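Local coordinates for protein N(2),N(2)-dimethylguanosine tRNA methyltransferase (Pyrococcus horikoshii, PDB 2DUL) that probably dimethylates the N2 atom of guanine 26 in a number of tRNAs, with S-adenosyl-L-methionine as the methyl donor, at residues K181-V185 against V203-Y207. Sequence-based numbering, arbitrary orientation.
Sequences KYLAV and VIARY
R206 reaches from helix 192-209 to the C-terminal end of helix 175-182, and its guanidinium takes up two successive carbonyls there, those of Y182 and L183. R206 NH2 meets Y182 O at 2.8 Å, almost in line with the C=O bond (169°), while R206 NH1 holds L183 O at 2.9 Å from a position tilted off that carbonyl's plane. L183 O also accepts a longer, weak bond from R206 NH2, which thus serves both oxygens. Both oxygens lie near the edge of the guanidinium, and the bend of the arginine chain at chi3 (-71°) turns this edge toward them; A184 CB approaches NH2 obliquely. V203 CG1 comes to the edge of the Y182 ring, 4.2 Å from CD1, and V203 CG2 sits 3.9 Å from Y182 O. A water links K181 O to Y207 OH. A leucine in place of R206 would probably leave the carbonyls of Y182 and L183 without these donors and the turn freer to shift. L183 has positive phi (48°), marking where the chain leaves the helix. The whole exemplifies an arginine side chain donating to carbonyls at a helix C-terminus, here joining two helices within the Trm1 fold, away from the predicted S-adenosyl-L-methionine site.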
ATOM      1  N   LYS A 181       8.906   5.955  14.386  1.00 16.41           N
ATOM      2  CA  LYS A 181       7.680   5.358  13.871  1.00 17.47           C
ATOM      3  C   LYS A 181       7.824   3.992  13.211  1.00 17.36           C
ATOM      4  O   LYS A 181       7.021   3.087  13.466  1.00 16.47           O
ATOM      5  CB  LYS A 181       7.014   6.313  12.870  1.00 20.95           C
ATOM      6  CG  LYS A 181       6.673   7.689  13.438  1.00 23.48           C
ATOM      7  CD  LYS A 181       6.136   8.615  12.354  1.00 27.67           C
ATOM      8  CE  LYS A 181       5.991  10.048  12.864  1.00 29.70           C
ATOM      9  NZ  LYS A 181       4.966  10.152  13.938  1.00 29.75           N
ATOM     10  N   TYR A 182       8.844   3.849  12.368  1.00 17.07           N
ATOM     11  CA  TYR A 182       9.061   2.615  11.622  1.00 16.47           C
ATOM     12  C   TYR A 182      10.224   1.741  12.057  1.00 16.03           C
ATOM     13  O   TYR A 182      10.437   0.673  11.479  1.00 16.64           O
ATOM     14  CB  TYR A 182       9.204   2.956  10.135  1.00 15.83           C
ATOM     15  CG  TYR A 182       7.977   3.648   9.601  1.00 18.88           C
ATOM     16  CD1 TYR A 182       6.828   2.922   9.301  1.00 19.36           C
ATOM     17  CD2 TYR A 182       7.938   5.038   9.451  1.00 19.95           C
ATOM     18  CE1 TYR A 182       5.668   3.551   8.865  1.00 20.57           C
ATOM     19  CE2 TYR A 182       6.772   5.684   9.014  1.00 20.02           C
ATOM     20  CZ  TYR A 182       5.644   4.928   8.727  1.00 21.03           C
ATOM     21  OH  TYR A 182       4.481   5.530   8.318  1.00 22.47           O
ATOM     22  N   LEU A 183      10.967   2.181  13.067  1.00 14.59           N
ATOM     23  CA  LEU A 183      12.114   1.431  13.567  1.00 16.02           C
ATOM     24  C   LEU A 183      13.022   0.970  12.418  1.00 16.73           C
ATOM     25  O   LEU A 183      13.401  -0.203  12.325  1.00 13.97           O
ATOM     26  CB  LEU A 183      11.627   0.232  14.398  1.00 15.58           C
ATOM     27  CG  LEU A 183      10.836   0.625  15.656  1.00 18.05           C
ATOM     28  CD1 LEU A 183      10.308  -0.625  16.356  1.00 18.11           C
ATOM     29  CD2 LEU A 183      11.738   1.429  16.601  1.00 18.41           C
ATOM     30  N   ALA A 184      13.367   1.908  11.543  1.00 14.64           N
ATOM     31  CA  ALA A 184      14.223   1.627  10.397  1.00 14.95           C
ATOM     32  C   ALA A 184      14.948   2.905   9.977  1.00 16.34           C
ATOM     33  O   ALA A 184      14.442   4.010  10.196  1.00 17.24           O
ATOM     34  CB  ALA A 184      13.378   1.095   9.228  1.00 13.65           C
ATOM     35  N   VAL A 185      16.131   2.739   9.386  1.00 15.95           N
ATOM     36  CA  VAL A 185      16.951   3.848   8.903  1.00 17.19           C
ATOM     37  C   VAL A 185      16.617   4.057   7.420  1.00 17.92           C
ATOM     38  O   VAL A 185      16.910   3.202   6.578  1.00 16.20           O
ATOM     39  CB  VAL A 185      18.465   3.524   9.052  1.00 18.10           C
ATOM     40  CG1 VAL A 185      19.305   4.699   8.576  1.00 22.87           C
ATOM     41  CG2 VAL A 185      18.787   3.193  10.512  1.00 18.90           C
ATOM     42  N   VAL A 203       7.941  -3.286   8.269  1.00 13.88           N
ATOM     43  CA  VAL A 203       7.455  -3.064   9.629  1.00 14.19           C
ATOM     44  C   VAL A 203       6.200  -3.900   9.903  1.00 15.40           C
ATOM     45  O   VAL A 203       5.991  -4.377  11.021  1.00 13.54           O
ATOM     46  CB  VAL A 203       7.169  -1.556   9.898  1.00 14.95           C
ATOM     47  CG1 VAL A 203       5.878  -1.126   9.221  1.00 14.77           C
ATOM     48  CG2 VAL A 203       7.121  -1.302  11.414  1.00 15.80           C
ATOM     49  N   ILE A 204       5.378  -4.090   8.877  1.00 14.34           N
ATOM     50  CA  ILE A 204       4.177  -4.904   9.016  1.00 14.50           C
ATOM     51  C   ILE A 204       4.625  -6.341   9.304  1.00 14.97           C
ATOM     52  O   ILE A 204       4.087  -7.004  10.194  1.00 13.49           O
ATOM     53  CB  ILE A 204       3.326  -4.901   7.722  1.00 15.58           C
ATOM     54  CG1 ILE A 204       2.789  -3.494   7.450  1.00 16.16           C
ATOM     55  CG2 ILE A 204       2.155  -5.879   7.863  1.00 15.43           C
ATOM     56  CD1 ILE A 204       2.094  -3.358   6.109  1.00 17.24           C
ATOM     57  N   ALA A 205       5.622  -6.802   8.554  1.00 14.43           N
ATOM     58  CA  ALA A 205       6.153  -8.151   8.730  1.00 15.34           C
ATOM     59  C   ALA A 205       6.726  -8.342  10.133  1.00 15.22           C
ATOM     60  O   ALA A 205       6.507  -9.371  10.770  1.00 15.10           O
ATOM     61  CB  ALA A 205       7.233  -8.432   7.681  1.00 15.93           C
ATOM     62  N   ARG A 206       7.472  -7.352  10.610  1.00 13.94           N
ATOM     63  CA  ARG A 206       8.078  -7.442  11.935  1.00 15.20           C
ATOM     64  C   ARG A 206       7.041  -7.442  13.052  1.00 14.92           C
ATOM     65  O   ARG A 206       7.148  -8.246  13.973  1.00 14.80           O
ATOM     66  CB  ARG A 206       9.101  -6.315  12.141  1.00 14.09           C
ATOM     67  CG  ARG A 206      10.417  -6.556  11.386  1.00 15.42           C
ATOM     68  CD  ARG A 206      11.430  -5.446  11.627  1.00 17.13           C
ATOM     69  NE  ARG A 206      11.021  -4.216  10.959  1.00 16.37           N
ATOM     70  CZ  ARG A 206      11.404  -2.998  11.329  1.00 18.56           C
ATOM     71  NH1 ARG A 206      12.208  -2.841  12.370  1.00 14.69           N
ATOM     72  NH2 ARG A 206      10.974  -1.939  10.656  1.00 13.70           N
ATOM     73  N   TYR A 207       6.032  -6.573  12.973  1.00 14.05           N
ATOM     74  CA  TYR A 207       4.994  -6.543  14.011  1.00 15.45           C
ATOM     75  C   TYR A 207       4.143  -7.813  14.007  1.00 15.01           C
ATOM     76  O   TYR A 207       3.640  -8.239  15.055  1.00 13.98           O
ATOM     77  CB  TYR A 207       4.058  -5.344  13.831  1.00 15.05           C
ATOM     78  CG  TYR A 207       4.487  -4.085  14.558  1.00 16.90           C
ATOM     79  CD1 TYR A 207       5.667  -3.428  14.219  1.00 17.91           C
ATOM     80  CD2 TYR A 207       3.714  -3.561  15.598  1.00 19.65           C
ATOM     81  CE1 TYR A 207       6.078  -2.276  14.899  1.00 18.97           C
ATOM     82  CE2 TYR A 207       4.113  -2.414  16.287  1.00 19.81           C
ATOM     83  CZ  TYR A 207       5.293  -1.779  15.933  1.00 19.88           C
ATOM     84  OH  TYR A 207       5.701  -0.657  16.613  1.00 20.24           O
TER
HETATM   85  O   HOH W   1       7.268   1.115  15.457  1.00 19.79           O